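Local coordinates for protein Pcdhgb2 (Mus musculus, PDB 5SZR) that probably mediates calcium-dependent cell adhesion and may help to establish and maintain specific neuronal connections in the brain, here as its extracellular cadherin repeats 3 to 6, at residues D317-A322 with G362-L367; V407-G412 with L417-T422; V224-P229 with D284-R289. All coordinates share one frame; numbering follows the deposited sequence.

Contact 1. Residues D317-A322 with G362-L367; sequences DRNDNA and GHNAWL. With CA (calcium ion), chain Q; CA (calcium ion), chain R; CA (calcium ion), chain P.
Asn364 meets Asp317 and Asn319 where the linker between the fifth and sixth extracellular cadherin repeats (EC5 and EC6), of sequence Asp-X-Asn-Asp-Asn, runs past a loop of EC6. From its base outward, Asn364 places CB 3.6 Å from Asp317 OD2 and nearly as close to Asn319 OD1. CG, anti to the carbonyl carbon (chi1 -68°), lies over Asn319 CB, and OD1 presses on that same carbon at 3.2 Å. The two asparagine amides are almost parallel. At the tip, ND2 donates to Asp317 OD2 at 3.1 Å along a nearly straight line (172°). The acceptor lies in the plane of the Asn364 amide, yet the N-H comes down on the Asp317 carboxylate from above, the two planes standing 79° apart. The same OD2 also has Ser361 as a partner, while Asp317 OD1 turns to the calcium ion of chain Q.

Beside this bond, the Asn364 carbonyl O and Asn319 OD1 each reach the calcium ion of chain R at 2.3 Å, joined by Asn321 O. The approach of these two oxygens, 3.2 Å apart, is therefore bridged by the metal. Asp358, Asp360 and Asp411 complete the site.

Residues 317-322 run from strand 306-316 of EC5 into strand 324-327 of EC6, and residues 362-367 form part of the loop between strands 350-357 and 368-374.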
loop_
_atom_site.group_PDB
_atom_site.type_symbol
_atom_site.label_atom_id
_atom_site.label_comp_id
_atom_site.label_asym_id
_atom_site.label_seq_id
_atom_site.Cartn_x
_atom_site.Cartn_y
_atom_site.Cartn_z
ATOM N N ASP A 317 14.937 -36.330 11.418
ATOM C CA ASP A 317 15.768 -37.435 11.870
ATOM C C ASP A 317 16.895 -37.692 10.878
ATOM O O ASP A 317 16.659 -37.800 9.671
ATOM C CB ASP A 317 14.921 -38.694 12.048
ATOM C CG ASP A 317 15.724 -39.866 12.578
ATOM O OD1 ASP A 317 16.658 -39.639 13.377
ATOM O OD2 ASP A 317 15.422 -41.017 12.193
ATOM N N ARG A 318 18.116 -37.776 11.386
ATOM C CA ARG A 318 19.260 -38.254 10.628
ATOM C C ARG A 318 19.738 -39.582 11.201
ATOM O O ARG A 318 19.377 -39.969 12.316
ATOM C CB ARG A 318 20.410 -37.243 10.639
ATOM C CG ARG A 318 20.228 -36.062 9.701
ATOM C CD ARG A 318 21.522 -35.268 9.595
ATOM N NE ARG A 318 21.404 -34.132 8.686
ATOM C CZ ARG A 318 21.519 -34.221 7.363
ATOM N NH1 ARG A 318 21.402 -33.134 6.610
ATOM N NH2 ARG A 318 21.747 -35.399 6.794
ATOM N N ASN A 319 20.565 -40.280 10.424
ATOM C CA ASN A 319 21.099 -41.574 10.847
ATOM C C ASN A 319 22.415 -41.368 11.600
ATOM O O ASN A 319 23.503 -41.708 11.134
ATOM C CB ASN A 319 21.279 -42.500 9.652
ATOM C CG ASN A 319 21.540 -43.933 10.076
ATOM O OD1 ASN A 319 20.964 -44.402 11.054
ATOM N ND2 ASN A 319 22.424 -44.631 9.357
ATOM N N ASP A 320 22.297 -40.797 12.799
ATOM C CA ASP A 320 23.458 -40.556 13.646
ATOM C C ASP A 320 23.594 -41.579 14.771
ATOM O O ASP A 320 24.373 -41.364 15.705
ATOM C CB ASP A 320 23.419 -39.130 14.213
ATOM C CG ASP A 320 22.102 -38.791 14.891
ATOM O OD1 ASP A 320 21.117 -39.535 14.718
ATOM O OD2 ASP A 320 22.050 -37.755 15.590
ATOM N N ASN A 321 22.868 -42.692 14.697
ATOM C CA ASN A 321 22.998 -43.776 15.664
ATOM C C ASN A 321 23.162 -45.085 14.908
ATOM O O ASN A 321 22.325 -45.425 14.067
ATOM C CB ASN A 321 21.786 -43.849 16.594
ATOM C CG ASN A 321 21.716 -42.675 17.543
ATOM O OD1 ASN A 321 22.297 -42.704 18.630
ATOM N ND2 ASN A 321 21.000 -41.633 17.140
ATOM N N ALA A 322 24.238 -45.808 15.205
ATOM C CA ALA A 322 24.416 -47.136 14.648
ATOM C C ALA A 322 23.636 -48.153 15.474
ATOM O O ALA A 322 23.498 -47.997 16.690
ATOM C CB ALA A 322 25.889 -47.518 14.624
ATOM N N GLY A 362 12.168 -44.259 11.685
ATOM C CA GLY A 362 11.909 -44.582 10.293
ATOM C C GLY A 362 12.919 -45.552 9.718
ATOM O O GLY A 362 13.354 -46.509 10.375
ATOM N N HIS A 363 13.308 -45.301 8.463
ATOM C CA HIS A 363 14.286 -46.172 7.817
ATOM C C HIS A 363 15.637 -46.120 8.514
ATOM O O HIS A 363 16.398 -47.090 8.457
ATOM C CB HIS A 363 14.434 -45.797 6.341
ATOM C CG HIS A 363 13.293 -46.256 5.487
ATOM N ND1 HIS A 363 12.114 -45.552 5.375
ATOM C CD2 HIS A 363 13.151 -47.353 4.707
ATOM C CE1 HIS A 363 11.296 -46.192 4.559
ATOM N NE2 HIS A 363 11.900 -47.290 4.141
ATOM N N ASN A 364 15.955 -45.010 9.180
ATOM C CA ASN A 364 17.218 -44.925 9.902
ATOM C C ASN A 364 17.305 -45.949 11.029
ATOM O O ASN A 364 18.406 -46.235 11.512
ATOM C CB ASN A 364 17.416 -43.509 10.456
ATOM C CG ASN A 364 17.645 -42.472 9.365
ATOM O OD1 ASN A 364 18.315 -42.737 8.368
ATOM N ND2 ASN A 364 17.088 -41.278 9.557
ATOM N N ALA A 365 16.172 -46.525 11.449
ATOM C CA ALA A 365 16.173 -47.540 12.498
ATOM C C ALA A 365 15.477 -48.828 12.067
ATOM O O ALA A 365 15.122 -49.645 12.923
ATOM C CB ALA A 365 15.524 -46.997 13.776
ATOM N N TRP A 366 15.269 -49.032 10.765
ATOM C CA TRP A 366 14.666 -50.262 10.257
ATOM C C TRP A 366 15.777 -51.290 10.051
ATOM O O TRP A 366 16.567 -51.185 9.106
ATOM C CB TRP A 366 13.905 -50.005 8.960
ATOM C CG TRP A 366 12.966 -51.118 8.586
ATOM C CD1 TRP A 366 12.612 -52.190 9.362
ATOM C CD2 TRP A 366 12.272 -51.278 7.343
ATOM N NE1 TRP A 366 11.734 -52.997 8.679
ATOM C CE2 TRP A 366 11.509 -52.460 7.438
ATOM C CE3 TRP A 366 12.224 -50.539 6.159
ATOM C CZ2 TRP A 366 10.707 -52.917 6.396
ATOM C CZ3 TRP A 366 11.417 -50.990 5.124
ATOM C CH2 TRP A 366 10.669 -52.169 5.251
ATOM N N LEU A 367 15.838 -52.283 10.926
ATOM C CA LEU A 367 16.984 -53.178 10.956
ATOM C C LEU A 367 16.783 -54.376 10.041
ATOM O O LEU A 367 15.671 -54.892 9.897
ATOM C CB LEU A 367 17.261 -53.641 12.386
ATOM C CG LEU A 367 17.478 -52.456 13.322
ATOM C CD1 LEU A 367 18.013 -52.922 14.662
ATOM C CD2 LEU A 367 18.405 -51.418 12.683
HETATM CA CA CA Q . 18.724 -39.631 14.717
HETATM CA CA CA R . 20.361 -45.822 12.736
HETATM CA CA CA P . 20.590 -37.381 17.366
HETATM O O HOH W 1 21.770 -39.105 18.902
HETATM O O HOH W 2 22.027 -35.552 17.958
#

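Contact 2. Residues V407-G412 with L417-T422; sequences VAVRDG and LSATAT. With CA (calcium ion), chain R; MAN (alpha-D-mannopyranose), chain U; MAN (alpha-D-mannopyranose), chain V; MAN (alpha-D-mannopyranose), chain B.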
loop_
_atom_site.group_PDB
_atom_site.type_symbol
_atom_site.label_atom_id
_atom_site.label_comp_id
_atom_site.label_asym_id
_atom_site.label_seq_id
_atom_site.Cartn_x
_atom_site.Cartn_y
_atom_site.Cartn_z
ATOM N N VAL A 407 27.617 -62.319 11.222
ATOM C CA VAL A 407 26.352 -61.684 10.875
ATOM C C VAL A 407 26.457 -60.177 11.066
ATOM O O VAL A 407 27.204 -59.677 11.917
ATOM C CB VAL A 407 25.177 -62.252 11.700
ATOM C CG1 VAL A 407 25.063 -63.754 11.495
ATOM C CG2 VAL A 407 25.348 -61.916 13.174
ATOM N N ALA A 408 25.684 -59.450 10.264
ATOM C CA ALA A 408 25.644 -57.997 10.313
ATOM C C ALA A 408 24.198 -57.547 10.449
ATOM O O ALA A 408 23.330 -57.991 9.687
ATOM C CB ALA A 408 26.278 -57.381 9.057
ATOM N N VAL A 409 23.939 -56.679 11.420
ATOM C CA VAL A 409 22.649 -56.016 11.555
ATOM C C VAL A 409 22.815 -54.586 11.055
ATOM O O VAL A 409 23.626 -53.820 11.592
ATOM C CB VAL A 409 22.134 -56.065 13.004
ATOM C CG1 VAL A 409 23.234 -55.699 13.993
ATOM C CG2 VAL A 409 20.922 -55.173 13.174
ATOM N N ARG A 410 22.070 -54.238 10.005
ATOM C CA ARG A 410 22.179 -52.950 9.335
ATOM C C ARG A 410 20.873 -52.178 9.456
ATOM O O ARG A 410 19.790 -52.768 9.522
ATOM C CB ARG A 410 22.519 -53.122 7.851
ATOM C CG ARG A 410 23.774 -53.928 7.591
ATOM C CD ARG A 410 24.238 -53.805 6.145
ATOM N NE ARG A 410 25.675 -54.052 6.047
ATOM C CZ ARG A 410 26.225 -55.118 5.475
ATOM N NH1 ARG A 410 25.462 -56.047 4.915
ATOM N NH2 ARG A 410 27.544 -55.242 5.448
ATOM N N ASP A 411 20.972 -50.852 9.482
ATOM C CA ASP A 411 19.769 -50.044 9.394
ATOM C C ASP A 411 19.495 -49.706 7.928
ATOM O O ASP A 411 20.234 -50.101 7.023
ATOM C CB ASP A 411 19.868 -48.796 10.281
ATOM C CG ASP A 411 21.032 -47.879 9.913
ATOM O OD1 ASP A 411 21.443 -47.828 8.735
ATOM O OD2 ASP A 411 21.532 -47.187 10.825
ATOM N N GLY A 412 18.412 -48.980 7.686
ATOM C CA GLY A 412 18.027 -48.663 6.328
ATOM C C GLY A 412 18.421 -47.263 5.906
ATOM O O GLY A 412 17.903 -46.737 4.920
ATOM N N LEU A 417 24.516 -47.656 8.619
ATOM C CA LEU A 417 25.338 -48.052 9.755
ATOM C C LEU A 417 24.991 -49.479 10.173
ATOM O O LEU A 417 23.878 -49.961 9.941
ATOM C CB LEU A 417 25.142 -47.096 10.933
ATOM C CG LEU A 417 25.372 -45.608 10.661
ATOM C CD1 LEU A 417 25.027 -44.777 11.890
ATOM C CD2 LEU A 417 26.802 -45.345 10.219
ATOM N N SER A 418 25.956 -50.157 10.797
ATOM C CA SER A 418 25.772 -51.567 11.107
ATOM C C SER A 418 26.522 -51.951 12.374
ATOM O O SER A 418 27.398 -51.227 12.856
ATOM C CB SER A 418 26.240 -52.455 9.953
ATOM O OG SER A 418 27.651 -52.406 9.847
ATOM N N ALA A 419 26.152 -53.112 12.906
ATOM C CA ALA A 419 26.894 -53.804 13.946
ATOM C C ALA A 419 27.074 -55.253 13.515
ATOM O O ALA A 419 26.294 -55.774 12.711
ATOM C CB ALA A 419 26.181 -53.735 15.304
ATOM N N THR A 420 28.112 -55.899 14.042
ATOM C CA THR A 420 28.449 -57.260 13.654
ATOM C C THR A 420 28.576 -58.143 14.888
ATOM O O THR A 420 28.801 -57.663 16.002
ATOM C CB THR A 420 29.750 -57.306 12.842
ATOM O OG1 THR A 420 30.799 -56.667 13.579
ATOM C CG2 THR A 420 29.571 -56.599 11.508
ATOM N N ALA A 421 28.421 -59.449 14.674
ATOM C CA ALA A 421 28.624 -60.440 15.722
ATOM C C ALA A 421 29.033 -61.762 15.086
ATOM O O ALA A 421 28.521 -62.133 14.025
ATOM C CB ALA A 421 27.364 -60.628 16.575
ATOM N N THR A 422 29.960 -62.464 15.734
ATOM C CA THR A 422 30.381 -63.789 15.295
ATOM C C THR A 422 29.691 -64.844 16.146
ATOM O O THR A 422 29.773 -64.810 17.377
ATOM C CB THR A 422 31.897 -63.959 15.388
ATOM O OG1 THR A 422 32.544 -63.037 14.507
ATOM C CG2 THR A 422 32.285 -65.370 14.991
HETATM CA CA CA R . 20.361 -45.822 12.736
HETATM C C1 MAN U . 28.067 -53.266 8.774
HETATM C C2 MAN U . 29.570 -53.345 9.071
HETATM C C3 MAN U . 30.196 -51.967 8.852
HETATM C C4 MAN U . 29.913 -51.489 7.430
HETATM C C5 MAN U . 28.392 -51.408 7.240
HETATM C C6 MAN U . 27.979 -50.994 5.843
HETATM O O2 MAN U . 30.217 -54.223 8.137
HETATM O O3 MAN U . 31.593 -51.959 9.107
HETATM O O4 MAN U . 30.500 -50.209 7.212
HETATM O O5 MAN U . 27.805 -52.717 7.500
HETATM O O6 MAN U . 26.637 -51.426 5.643
HETATM C C1 MAN V . 31.806 -57.639 13.934
HETATM C C2 MAN V . 32.476 -56.929 15.120
HETATM C C3 MAN V . 33.242 -55.700 14.627
HETATM C C4 MAN V . 34.193 -56.072 13.483
HETATM C C5 MAN V . 33.412 -56.763 12.356
HETATM C C6 MAN V . 34.315 -57.261 11.248
HETATM O O2 MAN V . 33.457 -57.769 15.734
HETATM O O3 MAN V . 33.970 -55.077 15.677
HETATM O O4 MAN V . 34.802 -54.900 12.972
HETATM O O5 MAN V . 32.709 -57.909 12.887
HETATM O O6 MAN V . 35.323 -58.078 11.843
HETATM C C1 MAN B . 33.321 -62.116 15.294
HETATM C C2 MAN B . 33.829 -61.071 14.300
HETATM C C3 MAN B . 34.902 -61.704 13.409
HETATM C C4 MAN B . 36.036 -62.304 14.256
HETATM C C5 MAN B . 35.480 -63.314 15.277
HETATM C C6 MAN B . 36.541 -63.762 16.279
HETATM O O2 MAN B . 34.462 -59.981 14.983
HETATM O O3 MAN B . 35.435 -60.781 12.460
HETATM O O4 MAN B . 36.962 -62.967 13.412
HETATM O O5 MAN B . 34.374 -62.722 16.038
HETATM O O6 MAN B . 35.981 -64.759 17.133
#
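Ser418 carries an O-linked alpha-mannose, its OG covalently joined to the sugar's C1, and Arg410 of the neighbouring strand bonds to that sugar. Arg410 NE donates to the ring oxygen O5 of the mannose at 2.9 Å and more weakly to its O6, while NH2 adds a longer bond to O5. CG anti to the carbonyl carbon (chi1 -56°) and a chain extended as far as NE bring the guanidinium to the ring-oxygen side of the mannose. On the way Arg410 CG packs on Ser418 CB at 3.7 Å, and Ala408 CB lies over one face of the guanidinium. A leucine in place of Arg410 would probably leave O5 and O6 of the mannose without these donors and the sugar freer to swing about its link to Ser418. Thr420 and Thr422 carry mannoses too, on every second residue of the strand.

The backbones that carry these groups pair as regular antiparallel strands. Val407 with Ala421 and Val409 with Ala419 are hydrogen-bonded pairs, and Val409 N to Ala419 O is 2.8 Å. On this sugar-free face Val409 CG1 lies 3.8 Å from Ala419 CB, and both side chains touch Val325 of the opposing sheet.

At the end of the pairing Asp411 N donates to Leu417 O, and Leu417 N returns a bond to Asp411 OD1 at 3.1 Å, tilted 37° out of the carboxylate plane. Asp411 OD2 binds the calcium ion of chain R at 2.6 Å, together with Asn319 and Asn364.

Strands 402-410 and 418-428 form a hairpin mid-sheet in EC6, flanked by strands 368-374 and 335-342 respectively.

Contact 3. Residues V224-P229 with D284-R289; sequences VAENNP and DHEQLR. With CA (calcium ion), chain P; CA (calcium ion), chain Q.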
loop_
_atom_site.group_PDB
_atom_site.type_symbol
_atom_site.label_atom_id
_atom_site.label_comp_id
_atom_site.label_asym_id
_atom_site.label_seq_id
_atom_site.Cartn_x
_atom_site.Cartn_y
_atom_site.Cartn_z
ATOM N N VAL A 224 13.864 -28.720 9.919
ATOM C CA VAL A 224 15.279 -28.499 10.216
ATOM C C VAL A 224 15.933 -29.848 10.489
ATOM O O VAL A 224 15.541 -30.554 11.426
ATOM C CB VAL A 224 15.492 -27.562 11.418
ATOM C CG1 VAL A 224 16.958 -27.171 11.522
ATOM C CG2 VAL A 224 14.614 -26.336 11.317
ATOM N N ALA A 225 16.940 -30.191 9.691
ATOM C CA ALA A 225 17.656 -31.439 9.897
ATOM C C ALA A 225 18.431 -31.396 11.207
ATOM O O ALA A 225 19.078 -30.398 11.537
ATOM C CB ALA A 225 18.608 -31.722 8.735
ATOM N N GLU A 226 18.336 -32.491 11.953
ATOM C CA GLU A 226 19.087 -32.696 13.182
ATOM C C GLU A 226 20.566 -32.392 12.991
ATOM O O GLU A 226 21.092 -32.455 11.874
ATOM C CB GLU A 226 18.883 -34.143 13.625
ATOM C CG GLU A 226 19.574 -34.604 14.866
ATOM C CD GLU A 226 19.170 -36.019 15.201
ATOM O OE1 GLU A 226 19.127 -36.862 14.282
ATOM O OE2 GLU A 226 18.847 -36.273 16.375
ATOM N N ASN A 227 21.232 -32.053 14.097
ATOM C CA ASN A 227 22.679 -31.845 14.162
ATOM C C ASN A 227 23.128 -30.639 13.347
ATOM O O ASN A 227 24.305 -30.530 12.981
ATOM C CB ASN A 227 23.444 -33.101 13.731
ATOM C CG ASN A 227 23.069 -34.311 14.562
ATOM O OD1 ASN A 227 22.840 -34.201 15.765
ATOM N ND2 ASN A 227 22.994 -35.472 13.920
ATOM N N ASN A 228 22.190 -29.745 13.049
ATOM C CA ASN A 228 22.495 -28.466 12.436
ATOM C C ASN A 228 23.547 -27.720 13.255
ATOM O O ASN A 228 23.586 -27.834 14.484
ATOM C CB ASN A 228 21.231 -27.623 12.366
ATOM C CG ASN A 228 20.643 -27.372 13.741
ATOM O OD1 ASN A 228 20.130 -28.290 14.387
ATOM N ND2 ASN A 228 20.744 -26.135 14.209
ATOM N N PRO A 229 24.401 -26.933 12.606
ATOM C CA PRO A 229 25.279 -26.045 13.362
ATOM C C PRO A 229 24.453 -25.032 14.125
ATOM O O PRO A 229 23.354 -24.647 13.686
ATOM C CB PRO A 229 26.128 -25.372 12.271
ATOM C CG PRO A 229 25.902 -26.169 11.023
ATOM C CD PRO A 229 24.541 -26.755 11.152
ATOM N N ASP A 284 18.544 -32.201 18.365
ATOM C CA ASP A 284 18.723 -33.646 18.499
ATOM C C ASP A 284 17.347 -34.290 18.394
ATOM O O ASP A 284 16.544 -34.201 19.331
ATOM C CB ASP A 284 19.411 -33.986 19.825
ATOM C CG ASP A 284 19.570 -35.481 20.053
ATOM O OD1 ASP A 284 19.434 -36.276 19.099
ATOM O OD2 ASP A 284 19.860 -35.866 21.208
ATOM N N HIS A 285 17.075 -34.925 17.250
ATOM C CA HIS A 285 15.760 -35.513 17.004
ATOM C C HIS A 285 15.383 -36.530 18.075
ATOM O O HIS A 285 14.196 -36.718 18.364
ATOM C CB HIS A 285 15.735 -36.163 15.619
ATOM C CG HIS A 285 14.501 -36.966 15.343
ATOM N ND1 HIS A 285 13.359 -36.415 14.803
ATOM C CD2 HIS A 285 14.234 -38.281 15.522
ATOM C CE1 HIS A 285 12.440 -37.355 14.665
ATOM N NE2 HIS A 285 12.946 -38.497 15.095
ATOM N N GLU A 286 16.372 -37.183 18.680
ATOM C CA GLU A 286 16.083 -38.189 19.691
ATOM C C GLU A 286 15.612 -37.578 21.008
ATOM O O GLU A 286 14.947 -38.268 21.787
ATOM C CB GLU A 286 17.313 -39.070 19.906
ATOM C CG GLU A 286 17.497 -40.160 18.840
ATOM C CD GLU A 286 17.839 -39.618 17.458
ATOM O OE1 GLU A 286 18.762 -38.791 17.348
ATOM O OE2 GLU A 286 17.188 -40.029 16.476
ATOM N N GLN A 287 15.932 -36.307 21.272
ATOM C CA GLN A 287 15.430 -35.633 22.462
ATOM C C GLN A 287 14.105 -34.921 22.200
ATOM O O GLN A 287 13.178 -35.030 23.007
ATOM C CB GLN A 287 16.471 -34.642 22.995
ATOM C CG GLN A 287 17.666 -35.303 23.671
ATOM C CD GLN A 287 17.266 -36.178 24.847
ATOM O OE1 GLN A 287 16.463 -35.776 25.690
ATOM N NE2 GLN A 287 17.819 -37.384 24.903
ATOM N N LEU A 288 13.993 -34.203 21.087
ATOM C CA LEU A 288 12.788 -33.442 20.786
ATOM C C LEU A 288 12.521 -33.469 19.291
ATOM O O LEU A 288 13.385 -33.092 18.494
ATOM C CB LEU A 288 12.919 -31.995 21.274
ATOM C CG LEU A 288 11.706 -31.076 21.111
ATOM C CD1 LEU A 288 10.498 -31.629 21.859
ATOM C CD2 LEU A 288 12.058 -29.687 21.606
ATOM N N ARG A 289 11.321 -33.908 18.918
ATOM C CA ARG A 289 10.952 -34.022 17.515
ATOM C C ARG A 289 10.334 -32.751 16.953
ATOM O O ARG A 289 10.403 -32.535 15.738
ATOM C CB ARG A 289 9.978 -35.193 17.323
ATOM C CG ARG A 289 10.598 -36.559 17.615
ATOM C CD ARG A 289 9.577 -37.524 18.199
ATOM N NE ARG A 289 8.808 -38.228 17.179
ATOM C CZ ARG A 289 8.898 -39.534 16.945
ATOM N NH1 ARG A 289 9.724 -40.282 17.662
ATOM N NH2 ARG A 289 8.158 -40.095 16.000
HETATM CA CA CA P . 20.590 -37.381 17.366
HETATM CA CA CA Q . 18.724 -39.631 14.717
HETATM O O HOH W 2 22.027 -35.552 17.958
HETATM O O HOH W 1 21.770 -39.105 18.902
#
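The pair of calcium ions at the EC5 end of the EC5-EC6 junction is where Glu226 meets Asp284 and Glu286. Glu226 is stretched out, CG anti to the backbone N (chi1 179°), which carries its carboxylate from the end of strand 219-225 across to the loop that leads into strand 290-299. There OE2 binds the calcium ion of chain P at 2.3 Å, and OE1 reaches the calcium ion of chain Q at a longer 2.8 Å.

Asp284 OD1 joins the chain P ion at 2.4 Å. Glu286 bends at chi2 (68°) and straddles both metals: OE1 bridges them, 2.3 Å from the chain P ion and more loosely bound to the chain Q ion, and OE2 is 2.4 Å from the chain Q ion. Three carboxylate oxygens, Glu226 OE2, Asp284 OD1 and Glu286 OE1, thus crowd together, and the shared cation probably offsets their repulsion.

Glu226 corresponds to the glutamate of the cadherin XEX motif, and Asp284-His285-Glu286 to the DXE motif, usually DRE; together with the interdomain linker they bind the calcium ions at the membrane-proximal end of a repeat. The DXE segment is held in shape by an Asx turn, Glu286 N donating to Asp284 OD1 from well above the carboxylate plane. Asp284 O separately accepts from both Gln287 N and Leu288 N, which coils the backbone of 284-288.

His285 N also points at Glu226 OE2, but the modelled separation is implausibly short, so the length of that bond is doubtful. The imidazole heads away and has Val315 as its main polar partner.

Two waters and Asp320 OD2 complete the chain P site; one of these waters donates to Asn227 OD1 at 2.7 Å. The chain Q ion takes its remaining ligands from Asp317, Arg318, Asp320 and Asp360.

Overall arrangement
The three contacts follow one another across a single interdomain junction, with contact 1 in the middle, its centre about 13 Å from those of contacts 2 and 3. Contact 3 belongs to EC5 and contact 2 to EC6; they do not touch, their nearest atoms being about 10 Å apart. Contact 1 shares two calcium ions with contact 3 and a third with contact 2, and probable hydrogen bonds also tie it to each neighbour, Asn319 ND2 to Asp411 and Asp320 to Asn227 ND2 of contact 3. Chemistry follows place: contact 2 is mostly buried sheet pairing, whereas contact 1 at the surface and the partly buried contact 3 join loops chiefly through oxygen ligands around metals.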